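PDB 6I2P: glycogen accumulation regulator GarA from Mycobacterium tuberculosis, which probably regulates glycogen accumulation through a forkhead-associated (FHA) domain, a module whose relatives recognise phosphothreonine in partner proteins. Local coordinates for residues F71-A76 against S86-D91; D91-S96 against I140-L145; H99-L104 against V112-L117; N106-V111 against S129-N134. All coordinates share one frame; numbering follows the deposited sequence.

Overall arrangement
The FHA domain is a sandwich of two beta sheets closed at one end by recognition loops, and the four contacts sample its distinct kinds of adhesion. Contacts 3 and 4 are in-sheet: both use strand 108-113, pairing it by backbone hydrogen bonds with 100-105 and 129-132, its two neighbours. Contact 1 instead packs edge strands of different sheets, mainly through apolar side chains, without backbone pairing. Contact 2 joins two turns, with a carboxylate, a lysine and a sulfate above a buried Val95-Phe143 layer; it faces another protein. Leu90, Ile140 and Phe102 help carry the core between the contacts, whereas Glu108, Val131 and Val114 lie at the exposed surface.

Contact 1 of 4, residues F71-A76 against S86-D91; sequences FLLDQA and SDIFLD
Phe71 and Ile88 mark the closest approach of two backbones whose touching parts run 150° apart, and their CA atoms stay 6.6 Å from one another. That is too wide for strand pairing, and no backbone bond links the two segments; side chains alone fill the gap. Ile88 lays its methyl CG2 over the middle of the Phe71 ring, 3.5 Å from the ring centroid and only 8° from the normal, a CH-pi contact in which CG2 lies almost equally far from every ring carbon. Its other branch is turned beside the backbone N (chi1 -63°), and CG1 sits against Phe71 CB at 3.7 Å. Beyond it, Ile88 CD1 meets Leu73 CD2 at 3.7 Å, the two side chains crossing at about a right angle. The strands involved, 70-73 and 88-89, are outermost in different sheets of the FHA beta sandwich, and the contact closes the sandwich along one flank. Leu59, on strand 57-61, touches both Leu73 and Ile88, and thereby backs the seam. Farther along, Leu90 CD2 approaches Phe71 CE2 at 4.1 Å, while Leu90 itself leans on Phe143 in the interior. At the solvent side Asp87 OD2 is held by the backbone N of Ser79, in the neighbouring strand 77-81.

Contact 2 of 4, residues D91-S96 against I140-L145; sequences DDVTVS and IGKFRL. With SO4 (sulfate ion), chain L.
Phe143 presses its ring against the loop 91-96 from the interior. Its CE1 touches Asp92 CB at 3.5 Å, and Val95 CG2 comes to the ring edge. The other Val95 methyl, CG1, meets Ile140 CG2 at 3.8 Å. Gly141, with positive phi in a type II' turn, lets the chain pass closely beside Val95 CG2 and Thr94 OG1.

These are two loops at the recognition end of the FHA sandwich. A chain of another protein binds here: Ser96 OG bonds to a modified side chain of it, which is consistent with phosphopeptide recognition, and Val93 shares backbone bonds with it.

Above this apolar layer Lys142 meets Asp92 twice, through its backbone N and through CB and CG, which pack on OD2, the two side chains crossing at about a right angle. Lys142 N donates to Asp92 OD2 at 2.7 Å, on the syn side and 20° out of the carboxylate plane. The other oxygen, OD1, takes two bonds from one face of that plane, from Thr94 N at 2.8 Å and from the Thr94 hydroxyl OG1 at 2.7 Å; the first makes an Asx turn. Three donors thus fix the rotation of the carboxylate. The Lys142 chain bends at chi3 (-116°), which brings CE near Asp92 OD1, and NZ ends 4.4 Å from OD1, beyond a salt bridge, though the opposite charges probably attract. A sulfate, probably from the crystallisation liquor, accepts from NZ at its O1 (2.8 Å) and from Val93 N at its O3 (3.0 Å).

Contact 3 of 4, residues H99-L104 against V112-L117; sequences HAEFRL and VDVGSL
His99 and Ser116 meet where the FHA hairpin of strands 100-105 and 108-113 opens into the recognition loops. CG of His99 lies anti to its backbone N (chi1 -166°), and the ring lies under Ser116, whose CB stands 3.4 Å from the ring centroid and 6° off the normal, a CH-pi contact. Both ring nitrogens have partners, ND1 with the backbone N of Ser96 and NE2 with the carbonyl O of Gly119, which hold the imidazole in place. Asp113 shapes the loop above it. Its OD1 accepts Gly115 N at 2.9 Å, closing an Asx turn, and from the same face Ser116 N at 3.0 Å, extending it to an Asx motif; OD2 uses its syn lone pair for the Ser116 hydroxyl OG at 2.7 Å and is bonded to Thr120 OG1. Val114 N reaches His99 O at 3.1 Å, tilted 33° from the carbonyl plane. Within the hairpin, Glu101 and Val112 form a hydrogen-bonded antiparallel pair, with Glu101 N to Val112 O and Val112 N to Glu101 O both 2.8 Å. Just past the pair, Val114 CG1 lies across the extended Glu101 chain, whose OE2 forms a salt bridge with Arg103 NH2 at 2.8 Å.

Contact 4 of 4, residues N106-V111 against S129-N134; sequences NNEFNV and SAVLAN
Val111 N donates to Ala130 O at 2.8 Å, and Ala130 N returns a bond to Val111 O at 3.0 Å, closing a hydrogen-bonded antiparallel pair. Val111 O is met by a second, weaker group, the CA-H of Ser129, with CA 3.3 Å away. At the other end Leu132 N reaches Phe109 O at 2.8 Å in a nearly straight bond (171°), though it comes in tilted 29° from the carbonyl plane. Between them Asn110 and Val131 face each other as a non-hydrogen-bonded pair, their CA atoms 4.1 Å apart. Through these bonds strand 129-132 becomes the last strand, within this chain, of the FHA sheet that also holds 100-105 and 108-113. The two faces of the pairing differ. On the inner one, which packs against the opposite sheet, Val111 CG1 lies 4.0 Å from Leu132 CD2, and the two side chains cross at a slant; Phe102 touches both residues, and Leu132 also reaches Phe147. On the outer face Asn110 CB sits 3.2 Å from Ala130 O, and its amide ND2 bonds weakly to Glu105 OE1. Near the exposed end, the extended Glu108 chain brings OE2 to 3.4 Å from Val131 CG1.

Contact 1 of 4, residues F71-A76 against S86-D91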
loop_
_atom_site.group_PDB
_atom_site.type_symbol
_atom_site.label_atom_id
_atom_site.label_comp_id
_atom_site.label_asym_id
_atom_site.label_seq_id
_atom_site.Cartn_x
_atom_site.Cartn_y
_atom_site.Cartn_z
ATOM N N PHE C 71 -17.876 2.117 -20.502
ATOM C CA PHE C 71 -17.746 3.467 -21.018
ATOM C C PHE C 71 -17.618 3.404 -22.525
ATOM O O PHE C 71 -16.781 2.659 -23.048
ATOM C CB PHE C 71 -16.519 4.160 -20.388
ATOM C CG PHE C 71 -16.439 4.034 -18.883
ATOM C CD1 PHE C 71 -17.123 4.916 -18.059
ATOM C CD2 PHE C 71 -15.701 3.012 -18.294
ATOM C CE1 PHE C 71 -17.059 4.790 -16.671
ATOM C CE2 PHE C 71 -15.652 2.875 -16.904
ATOM C CZ PHE C 71 -16.328 3.767 -16.103
ATOM N N LEU C 72 -18.476 4.154 -23.224
ATOM C CA LEU C 72 -18.461 4.199 -24.680
ATOM C C LEU C 72 -17.523 5.302 -25.161
ATOM O O LEU C 72 -17.618 6.443 -24.710
ATOM C CB LEU C 72 -19.879 4.406 -25.240
ATOM C CG LEU C 72 -20.044 4.243 -26.753
ATOM C CD1 LEU C 72 -20.249 2.768 -27.133
ATOM C CD2 LEU C 72 -21.215 5.078 -27.259
ATOM N N LEU C 73 -16.606 4.942 -26.068
ATOM C CA LEU C 73 -15.662 5.863 -26.693
ATOM C C LEU C 73 -16.249 6.210 -28.064
ATOM O O LEU C 73 -16.369 5.329 -28.923
ATOM C CB LEU C 73 -14.268 5.213 -26.842
ATOM C CG LEU C 73 -13.601 4.669 -25.578
ATOM C CD1 LEU C 73 -12.406 3.812 -25.923
ATOM C CD2 LEU C 73 -13.171 5.785 -24.652
ATOM N N ASP C 74 -16.679 7.472 -28.243
ATOM C CA ASP C 74 -17.297 7.948 -29.489
ATOM C C ASP C 74 -16.825 9.357 -29.893
ATOM O O ASP C 74 -17.286 9.903 -30.902
ATOM C CB ASP C 74 -18.836 7.868 -29.391
ATOM C CG ASP C 74 -19.484 8.662 -28.263
ATOM O OD1 ASP C 74 -18.745 9.323 -27.486
ATOM O OD2 ASP C 74 -20.729 8.623 -28.152
ATOM N N GLN C 75 -15.892 9.930 -29.102
ATOM C CA GLN C 75 -15.288 11.247 -29.317
ATOM C C GLN C 75 -13.834 11.065 -29.772
ATOM O O GLN C 75 -13.287 9.964 -29.655
ATOM C CB GLN C 75 -15.303 12.060 -28.005
ATOM C CG GLN C 75 -16.682 12.469 -27.504
ATOM C CD GLN C 75 -16.709 12.757 -26.017
ATOM O OE1 GLN C 75 -15.683 13.022 -25.369
ATOM N NE2 GLN C 75 -17.902 12.720 -25.442
ATOM N N ALA C 76 -13.200 12.154 -30.258
ATOM C CA ALA C 76 -11.801 12.151 -30.684
ATOM C C ALA C 76 -10.885 12.043 -29.460
ATOM O O ALA C 76 -9.842 11.398 -29.534
ATOM C CB ALA C 76 -11.483 13.414 -31.469
ATOM N N SER C 86 -13.818 14.247 -15.441
ATOM C CA SER C 86 -13.339 13.194 -16.356
ATOM C C SER C 86 -14.478 12.544 -17.130
ATOM O O SER C 86 -15.550 12.320 -16.565
ATOM C CB SER C 86 -12.573 12.108 -15.604
ATOM O OG SER C 86 -11.470 12.615 -14.870
ATOM N N ASP C 87 -14.245 12.232 -18.417
ATOM C CA ASP C 87 -15.240 11.568 -19.273
ATOM C C ASP C 87 -15.469 10.134 -18.785
ATOM O O ASP C 87 -16.597 9.641 -18.818
ATOM C CB ASP C 87 -14.795 11.573 -20.746
ATOM C CG ASP C 87 -14.596 12.947 -21.350
ATOM O OD1 ASP C 87 -15.536 13.770 -21.281
ATOM O OD2 ASP C 87 -13.511 13.193 -21.914
ATOM N N ILE C 88 -14.387 9.478 -18.327
ATOM C CA ILE C 88 -14.403 8.139 -17.742
ATOM C C ILE C 88 -13.909 8.327 -16.307
ATOM O O ILE C 88 -12.703 8.359 -16.049
ATOM C CB ILE C 88 -13.569 7.117 -18.570
ATOM C CG1 ILE C 88 -14.172 6.933 -19.975
ATOM C CG2 ILE C 88 -13.420 5.767 -17.838
ATOM C CD1 ILE C 88 -13.193 6.558 -21.011
ATOM N N PHE C 89 -14.854 8.528 -15.389
ATOM C CA PHE C 89 -14.554 8.750 -13.981
ATOM C C PHE C 89 -14.157 7.439 -13.312
ATOM O O PHE C 89 -14.945 6.495 -13.277
ATOM C CB PHE C 89 -15.730 9.448 -13.273
ATOM C CG PHE C 89 -15.570 9.635 -11.784
ATOM C CD1 PHE C 89 -14.627 10.521 -11.275
ATOM C CD2 PHE C 89 -16.381 8.946 -10.890
ATOM C CE1 PHE C 89 -14.480 10.694 -9.897
ATOM C CE2 PHE C 89 -16.240 9.125 -9.513
ATOM C CZ PHE C 89 -15.289 9.998 -9.025
ATOM N N LEU C 90 -12.913 7.369 -12.827
ATOM C CA LEU C 90 -12.390 6.174 -12.176
ATOM C C LEU C 90 -11.967 6.500 -10.748
ATOM O O LEU C 90 -10.869 7.007 -10.508
ATOM C CB LEU C 90 -11.260 5.529 -13.004
ATOM C CG LEU C 90 -11.606 5.122 -14.449
ATOM C CD1 LEU C 90 -10.349 5.006 -15.302
ATOM C CD2 LEU C 90 -12.444 3.830 -14.502
ATOM N N ASP C 91 -12.892 6.274 -9.808
ATOM C CA ASP C 91 -12.693 6.548 -8.393
ATOM C C ASP C 91 -11.942 5.420 -7.706
ATOM O O ASP C 91 -12.521 4.390 -7.355
ATOM C CB ASP C 91 -14.031 6.851 -7.697
ATOM C CG ASP C 91 -13.909 7.497 -6.328
ATOM O OD1 ASP C 91 -12.828 8.067 -6.027
ATOM O OD2 ASP C 91 -14.894 7.443 -5.560
#

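Contact 2 of 4, residues D91-S96 against I140-L145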
loop_
_atom_site.group_PDB
_atom_site.type_symbol
_atom_site.label_atom_id
_atom_site.label_comp_id
_atom_site.label_asym_id
_atom_site.label_seq_id
_atom_site.Cartn_x
_atom_site.Cartn_y
_atom_site.Cartn_z
ATOM N N ASP C 91 -12.892 6.274 -9.808
ATOM C CA ASP C 91 -12.693 6.548 -8.393
ATOM C C ASP C 91 -11.942 5.420 -7.706
ATOM O O ASP C 91 -12.521 4.390 -7.355
ATOM C CB ASP C 91 -14.031 6.851 -7.697
ATOM C CG ASP C 91 -13.909 7.497 -6.328
ATOM O OD1 ASP C 91 -12.828 8.067 -6.027
ATOM O OD2 ASP C 91 -14.894 7.443 -5.560
ATOM N N ASP C 92 -10.638 5.630 -7.520
ATOM C CA ASP C 92 -9.688 4.714 -6.894
ATOM C C ASP C 92 -8.484 5.563 -6.467
ATOM O O ASP C 92 -8.011 6.361 -7.272
ATOM C CB ASP C 92 -9.310 3.636 -7.929
ATOM C CG ASP C 92 -8.074 2.780 -7.733
ATOM O OD1 ASP C 92 -7.276 3.070 -6.811
ATOM O OD2 ASP C 92 -7.891 1.841 -8.516
ATOM N N VAL C 93 -7.992 5.376 -5.213
ATOM C CA VAL C 93 -6.870 6.115 -4.591
ATOM C C VAL C 93 -5.579 6.123 -5.442
ATOM O O VAL C 93 -4.822 7.094 -5.379
ATOM C CB VAL C 93 -6.556 5.691 -3.121
ATOM C CG1 VAL C 93 -7.700 6.051 -2.183
ATOM C CG2 VAL C 93 -6.192 4.207 -2.998
ATOM N N THR C 94 -5.343 5.057 -6.223
ATOM C CA THR C 94 -4.159 4.898 -7.069
ATOM C C THR C 94 -4.319 5.555 -8.462
ATOM O O THR C 94 -3.327 5.703 -9.171
ATOM C CB THR C 94 -3.749 3.415 -7.150
ATOM O OG1 THR C 94 -4.787 2.661 -7.772
ATOM C CG2 THR C 94 -3.412 2.817 -5.779
ATOM N N VAL C 95 -5.544 5.963 -8.843
ATOM C CA VAL C 95 -5.805 6.632 -10.123
ATOM C C VAL C 95 -5.555 8.133 -9.926
ATOM O O VAL C 95 -6.054 8.719 -8.964
ATOM C CB VAL C 95 -7.244 6.353 -10.695
ATOM C CG1 VAL C 95 -7.500 7.130 -11.990
ATOM C CG2 VAL C 95 -7.489 4.862 -10.920
ATOM N N SER C 96 -4.790 8.752 -10.839
ATOM C CA SER C 96 -4.524 10.186 -10.810
ATOM C C SER C 96 -5.761 10.926 -11.296
ATOM O O SER C 96 -6.517 10.372 -12.096
ATOM C CB SER C 96 -3.341 10.527 -11.715
ATOM O OG SER C 96 -2.137 9.978 -11.213
ATOM N N ILE C 140 -5.556 1.080 -15.347
ATOM C CA ILE C 140 -5.513 2.439 -14.811
ATOM C C ILE C 140 -5.828 2.267 -13.328
ATOM O O ILE C 140 -6.947 1.902 -12.966
ATOM C CB ILE C 140 -6.477 3.405 -15.564
ATOM C CG1 ILE C 140 -5.989 3.646 -17.018
ATOM C CG2 ILE C 140 -6.626 4.733 -14.812
ATOM C CD1 ILE C 140 -7.023 4.252 -17.992
ATOM N N GLY C 141 -4.804 2.435 -12.501
ATOM C CA GLY C 141 -4.889 2.226 -11.062
ATOM C C GLY C 141 -5.070 0.753 -10.770
ATOM O O GLY C 141 -4.258 -0.072 -11.196
ATOM N N LYS C 142 -6.171 0.418 -10.094
ATOM C CA LYS C 142 -6.558 -0.957 -9.788
ATOM C C LYS C 142 -7.663 -1.402 -10.764
ATOM O O LYS C 142 -8.198 -2.499 -10.613
ATOM C CB LYS C 142 -7.026 -1.099 -8.324
ATOM C CG LYS C 142 -5.933 -0.936 -7.278
ATOM C CD LYS C 142 -6.501 -1.160 -5.881
ATOM C CE LYS C 142 -6.428 0.070 -5.006
ATOM N NZ LYS C 142 -7.151 -0.124 -3.726
ATOM N N PHE C 143 -8.013 -0.550 -11.752
ATOM C CA PHE C 143 -9.032 -0.875 -12.755
ATOM C C PHE C 143 -8.434 -1.688 -13.890
ATOM O O PHE C 143 -7.406 -1.315 -14.447
ATOM C CB PHE C 143 -9.698 0.387 -13.329
ATOM C CG PHE C 143 -10.681 1.071 -12.413
ATOM C CD1 PHE C 143 -10.266 2.086 -11.557
ATOM C CD2 PHE C 143 -12.031 0.724 -12.426
ATOM C CE1 PHE C 143 -11.182 2.736 -10.723
ATOM C CE2 PHE C 143 -12.945 1.366 -11.579
ATOM C CZ PHE C 143 -12.513 2.374 -10.739
ATOM N N ARG C 144 -9.083 -2.799 -14.226
ATOM C CA ARG C 144 -8.700 -3.679 -15.324
ATOM C C ARG C 144 -9.822 -3.582 -16.342
ATOM O O ARG C 144 -10.894 -4.168 -16.172
ATOM C CB ARG C 144 -8.455 -5.114 -14.831
ATOM C CG ARG C 144 -7.103 -5.278 -14.121
ATOM C CD ARG C 144 -6.959 -6.627 -13.441
ATOM N NE ARG C 144 -7.063 -7.739 -14.390
ATOM C CZ ARG C 144 -6.241 -8.783 -14.423
ATOM N NH1 ARG C 144 -5.236 -8.874 -13.563
ATOM N NH2 ARG C 144 -6.422 -9.748 -15.314
ATOM N N LEU C 145 -9.611 -2.725 -17.331
ATOM C CA LEU C 145 -10.582 -2.444 -18.379
ATOM C C LEU C 145 -10.281 -3.272 -19.605
ATOM O O LEU C 145 -9.116 -3.456 -19.943
ATOM C CB LEU C 145 -10.568 -0.947 -18.762
ATOM C CG LEU C 145 -10.645 0.085 -17.613
ATOM C CD1 LEU C 145 -9.921 1.366 -17.984
ATOM C CD2 LEU C 145 -12.088 0.383 -17.214
HETATM S S SO4 L . -10.017 2.187 -3.141
HETATM O O1 SO4 L . -9.613 0.829 -2.760
HETATM O O2 SO4 L . -10.105 3.022 -1.942
HETATM O O3 SO4 L . -9.036 2.753 -4.067
HETATM O O4 SO4 L . -11.323 2.152 -3.812
#

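Contact 3 of 4, residues H99-L104 against V112-L117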
loop_
_atom_site.group_PDB
_atom_site.type_symbol
_atom_site.label_atom_id
_atom_site.label_comp_id
_atom_site.label_asym_id
_atom_site.label_seq_id
_atom_site.Cartn_x
_atom_site.Cartn_y
_atom_site.Cartn_z
ATOM N N HIS C 99 -5.239 11.099 -15.390
ATOM C CA HIS C 99 -4.451 9.869 -15.531
ATOM C C HIS C 99 -4.119 9.576 -16.978
ATOM O O HIS C 99 -2.942 9.517 -17.339
ATOM C CB HIS C 99 -5.173 8.662 -14.878
ATOM C CG HIS C 99 -4.300 7.455 -14.681
ATOM N ND1 HIS C 99 -3.975 7.004 -13.413
ATOM C CD2 HIS C 99 -3.706 6.648 -15.594
ATOM C CE1 HIS C 99 -3.215 5.934 -13.592
ATOM N NE2 HIS C 99 -3.020 5.686 -14.888
ATOM N N ALA C 100 -5.165 9.397 -17.807
ATOM C CA ALA C 100 -5.017 9.026 -19.204
ATOM C C ALA C 100 -6.085 9.640 -20.114
ATOM O O ALA C 100 -7.024 10.291 -19.653
ATOM C CB ALA C 100 -5.042 7.497 -19.324
ATOM N N GLU C 101 -5.912 9.432 -21.414
ATOM C CA GLU C 101 -6.828 9.859 -22.462
ATOM C C GLU C 101 -6.899 8.785 -23.531
ATOM O O GLU C 101 -5.893 8.155 -23.855
ATOM C CB GLU C 101 -6.401 11.197 -23.088
ATOM C CG GLU C 101 -6.759 12.403 -22.235
ATOM C CD GLU C 101 -6.269 13.748 -22.727
ATOM O OE1 GLU C 101 -6.690 14.769 -22.134
ATOM O OE2 GLU C 101 -5.478 13.787 -23.701
ATOM N N PHE C 102 -8.100 8.572 -24.058
ATOM C CA PHE C 102 -8.359 7.637 -25.136
ATOM C C PHE C 102 -8.626 8.503 -26.347
ATOM O O PHE C 102 -9.518 9.356 -26.315
ATOM C CB PHE C 102 -9.531 6.700 -24.800
ATOM C CG PHE C 102 -9.207 5.730 -23.690
ATOM C CD1 PHE C 102 -9.374 6.091 -22.355
ATOM C CD2 PHE C 102 -8.727 4.461 -23.975
ATOM C CE1 PHE C 102 -9.044 5.202 -21.327
ATOM C CE2 PHE C 102 -8.423 3.565 -22.949
ATOM C CZ PHE C 102 -8.568 3.945 -21.632
ATOM N N ARG C 103 -7.771 8.362 -27.367
ATOM C CA ARG C 103 -7.826 9.165 -28.582
ATOM C C ARG C 103 -8.202 8.377 -29.826
ATOM O O ARG C 103 -7.634 7.315 -30.083
ATOM C CB ARG C 103 -6.506 9.922 -28.792
ATOM C CG ARG C 103 -6.190 10.894 -27.655
ATOM C CD ARG C 103 -5.017 11.787 -27.971
ATOM N NE ARG C 103 -4.786 12.758 -26.900
ATOM C CZ ARG C 103 -4.576 14.056 -27.095
ATOM N NH1 ARG C 103 -4.554 14.555 -28.322
ATOM N NH2 ARG C 103 -4.386 14.863 -26.062
ATOM N N LEU C 104 -9.170 8.905 -30.591
ATOM C CA LEU C 104 -9.638 8.335 -31.852
ATOM C C LEU C 104 -8.914 9.077 -32.984
ATOM O O LEU C 104 -9.272 10.210 -33.317
ATOM C CB LEU C 104 -11.165 8.472 -31.972
ATOM N N VAL C 112 -3.323 7.029 -24.064
ATOM C CA VAL C 112 -2.161 7.854 -23.786
ATOM C C VAL C 112 -2.161 8.276 -22.312
ATOM O O VAL C 112 -3.184 8.731 -21.798
ATOM C CB VAL C 112 -2.030 9.038 -24.789
ATOM C CG1 VAL C 112 -3.135 10.076 -24.604
ATOM C CG2 VAL C 112 -0.652 9.679 -24.718
ATOM N N ASP C 113 -1.010 8.113 -21.636
ATOM C CA ASP C 113 -0.851 8.521 -20.246
ATOM C C ASP C 113 -0.486 9.989 -20.278
ATOM O O ASP C 113 0.468 10.375 -20.957
ATOM C CB ASP C 113 0.227 7.694 -19.538
ATOM C CG ASP C 113 0.320 7.998 -18.057
ATOM O OD1 ASP C 113 0.972 9.004 -17.697
ATOM O OD2 ASP C 113 -0.246 7.224 -17.257
ATOM N N VAL C 114 -1.271 10.814 -19.579
ATOM C CA VAL C 114 -1.080 12.265 -19.570
ATOM C C VAL C 114 -0.193 12.747 -18.391
ATOM O O VAL C 114 -0.049 13.951 -18.192
ATOM C CB VAL C 114 -2.426 13.041 -19.673
ATOM C CG1 VAL C 114 -3.128 12.748 -21.003
ATOM C CG2 VAL C 114 -3.351 12.760 -18.481
ATOM N N GLY C 115 0.429 11.813 -17.675
ATOM C CA GLY C 115 1.312 12.125 -16.557
ATOM C C GLY C 115 0.798 11.659 -15.209
ATOM O O GLY C 115 0.698 12.453 -14.274
ATOM N N SER C 116 0.460 10.372 -15.094
ATOM C CA SER C 116 -0.027 9.820 -13.831
ATOM C C SER C 116 1.131 9.411 -12.907
ATOM O O SER C 116 2.291 9.401 -13.328
ATOM C CB SER C 116 -0.947 8.635 -14.087
ATOM O OG SER C 116 -0.213 7.526 -14.574
ATOM N N LEU C 117 0.797 9.078 -11.652
ATOM C CA LEU C 117 1.726 8.636 -10.623
ATOM C C LEU C 117 2.108 7.156 -10.792
ATOM O O LEU C 117 3.286 6.817 -10.727
ATOM C CB LEU C 117 1.100 8.888 -9.221
ATOM C CG LEU C 117 1.868 8.383 -7.987
ATOM C CD1 LEU C 117 3.182 9.123 -7.802
ATOM C CD2 LEU C 117 1.008 8.469 -6.743
#

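Contact 4 of 4, residues N106-V111 against S129-N134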
loop_
_atom_site.group_PDB
_atom_site.type_symbol
_atom_site.label_atom_id
_atom_site.label_comp_id
_atom_site.label_asym_id
_atom_site.label_seq_id
_atom_site.Cartn_x
_atom_site.Cartn_y
_atom_site.Cartn_z
ATOM N N ASN C 106 -7.003 8.366 -36.932
ATOM C CA ASN C 106 -6.870 7.534 -38.139
ATOM C C ASN C 106 -7.777 6.284 -38.087
ATOM O O ASN C 106 -7.316 5.156 -38.301
ATOM C CB ASN C 106 -5.398 7.189 -38.444
ATOM N N ASN C 107 -9.077 6.511 -37.776
ATOM C CA ASN C 107 -10.150 5.510 -37.656
ATOM C C ASN C 107 -9.855 4.396 -36.621
ATOM O O ASN C 107 -10.557 3.382 -36.592
ATOM C CB ASN C 107 -10.523 4.921 -39.029
ATOM C CG ASN C 107 -11.007 5.946 -40.028
ATOM O OD1 ASN C 107 -10.301 6.300 -40.979
ATOM N ND2 ASN C 107 -12.224 6.441 -39.842
ATOM N N GLU C 108 -8.850 4.614 -35.747
ATOM C CA GLU C 108 -8.437 3.678 -34.700
ATOM C C GLU C 108 -8.291 4.362 -33.340
ATOM O O GLU C 108 -8.047 5.566 -33.268
ATOM C CB GLU C 108 -7.123 2.974 -35.078
ATOM C CG GLU C 108 -7.269 1.918 -36.164
ATOM C CD GLU C 108 -6.184 0.859 -36.253
ATOM O OE1 GLU C 108 -6.392 -0.115 -37.010
ATOM O OE2 GLU C 108 -5.137 0.987 -35.574
ATOM N N PHE C 109 -8.418 3.582 -32.266
ATOM C CA PHE C 109 -8.291 4.096 -30.912
ATOM C C PHE C 109 -6.916 3.828 -30.316
ATOM O O PHE C 109 -6.262 2.838 -30.648
ATOM C CB PHE C 109 -9.389 3.521 -30.005
ATOM C CG PHE C 109 -10.785 3.991 -30.339
ATOM C CD1 PHE C 109 -11.305 5.145 -29.761
ATOM C CD2 PHE C 109 -11.581 3.283 -31.236
ATOM C CE1 PHE C 109 -12.592 5.590 -30.085
ATOM C CE2 PHE C 109 -12.865 3.726 -31.558
ATOM C CZ PHE C 109 -13.367 4.869 -30.972
ATOM N N ASN C 110 -6.490 4.720 -29.420
ATOM C CA ASN C 110 -5.241 4.591 -28.689
ATOM C C ASN C 110 -5.367 5.164 -27.283
ATOM O O ASN C 110 -6.190 6.048 -27.049
ATOM C CB ASN C 110 -4.056 5.210 -29.452
ATOM C CG ASN C 110 -4.256 6.631 -29.912
ATOM O OD1 ASN C 110 -4.088 7.584 -29.144
ATOM N ND2 ASN C 110 -4.596 6.795 -31.189
ATOM N N VAL C 111 -4.595 4.621 -26.336
ATOM C CA VAL C 111 -4.556 5.130 -24.965
ATOM C C VAL C 111 -3.253 5.915 -24.790
ATOM O O VAL C 111 -2.216 5.529 -25.333
ATOM C CB VAL C 111 -4.795 4.059 -23.851
ATOM C CG1 VAL C 111 -3.709 2.989 -23.844
ATOM C CG2 VAL C 111 -4.931 4.702 -22.466
ATOM N N SER C 129 2.108 5.617 -24.614
ATOM C CA SER C 129 1.054 5.606 -25.628
ATOM C C SER C 129 1.014 4.250 -26.333
ATOM O O SER C 129 2.063 3.683 -26.650
ATOM C CB SER C 129 1.263 6.723 -26.645
ATOM O OG SER C 129 2.422 6.502 -27.428
ATOM N N ALA C 130 -0.191 3.740 -26.592
ATOM C CA ALA C 130 -0.386 2.458 -27.280
ATOM C C ALA C 130 -1.663 2.445 -28.085
ATOM O O ALA C 130 -2.682 2.949 -27.622
ATOM C CB ALA C 130 -0.402 1.315 -26.273
ATOM N N VAL C 131 -1.606 1.850 -29.287
ATOM C CA VAL C 131 -2.744 1.668 -30.192
ATOM C C VAL C 131 -3.549 0.488 -29.628
ATOM O O VAL C 131 -2.962 -0.523 -29.230
ATOM C CB VAL C 131 -2.275 1.414 -31.655
ATOM C CG1 VAL C 131 -3.444 1.066 -32.582
ATOM C CG2 VAL C 131 -1.492 2.607 -32.200
ATOM N N LEU C 132 -4.884 0.623 -29.577
ATOM C CA LEU C 132 -5.754 -0.415 -29.041
ATOM C C LEU C 132 -6.456 -1.247 -30.109
ATOM O O LEU C 132 -7.035 -0.713 -31.055
ATOM C CB LEU C 132 -6.769 0.172 -28.045
ATOM C CG LEU C 132 -6.188 0.930 -26.834
ATOM C CD1 LEU C 132 -7.248 1.766 -26.147
ATOM C CD2 LEU C 132 -5.507 -0.012 -25.845
ATOM N N ALA C 133 -6.396 -2.566 -29.930
ATOM C CA ALA C 133 -7.051 -3.582 -30.750
ATOM C C ALA C 133 -8.123 -4.249 -29.880
ATOM O O ALA C 133 -8.017 -4.201 -28.652
ATOM C CB ALA C 133 -6.035 -4.617 -31.205
ATOM N N ASN C 134 -9.151 -4.853 -30.501
ATOM C CA ASN C 134 -10.241 -5.522 -29.782
ATOM C C ASN C 134 -9.712 -6.645 -28.874
ATOM O O ASN C 134 -9.000 -7.540 -29.343
ATOM C CB ASN C 134 -11.296 -6.057 -30.760
ATOM C CG ASN C 134 -12.434 -6.787 -30.087
ATOM O OD1 ASN C 134 -13.304 -6.186 -29.455
ATOM N ND2 ASN C 134 -12.447 -8.105 -30.204
#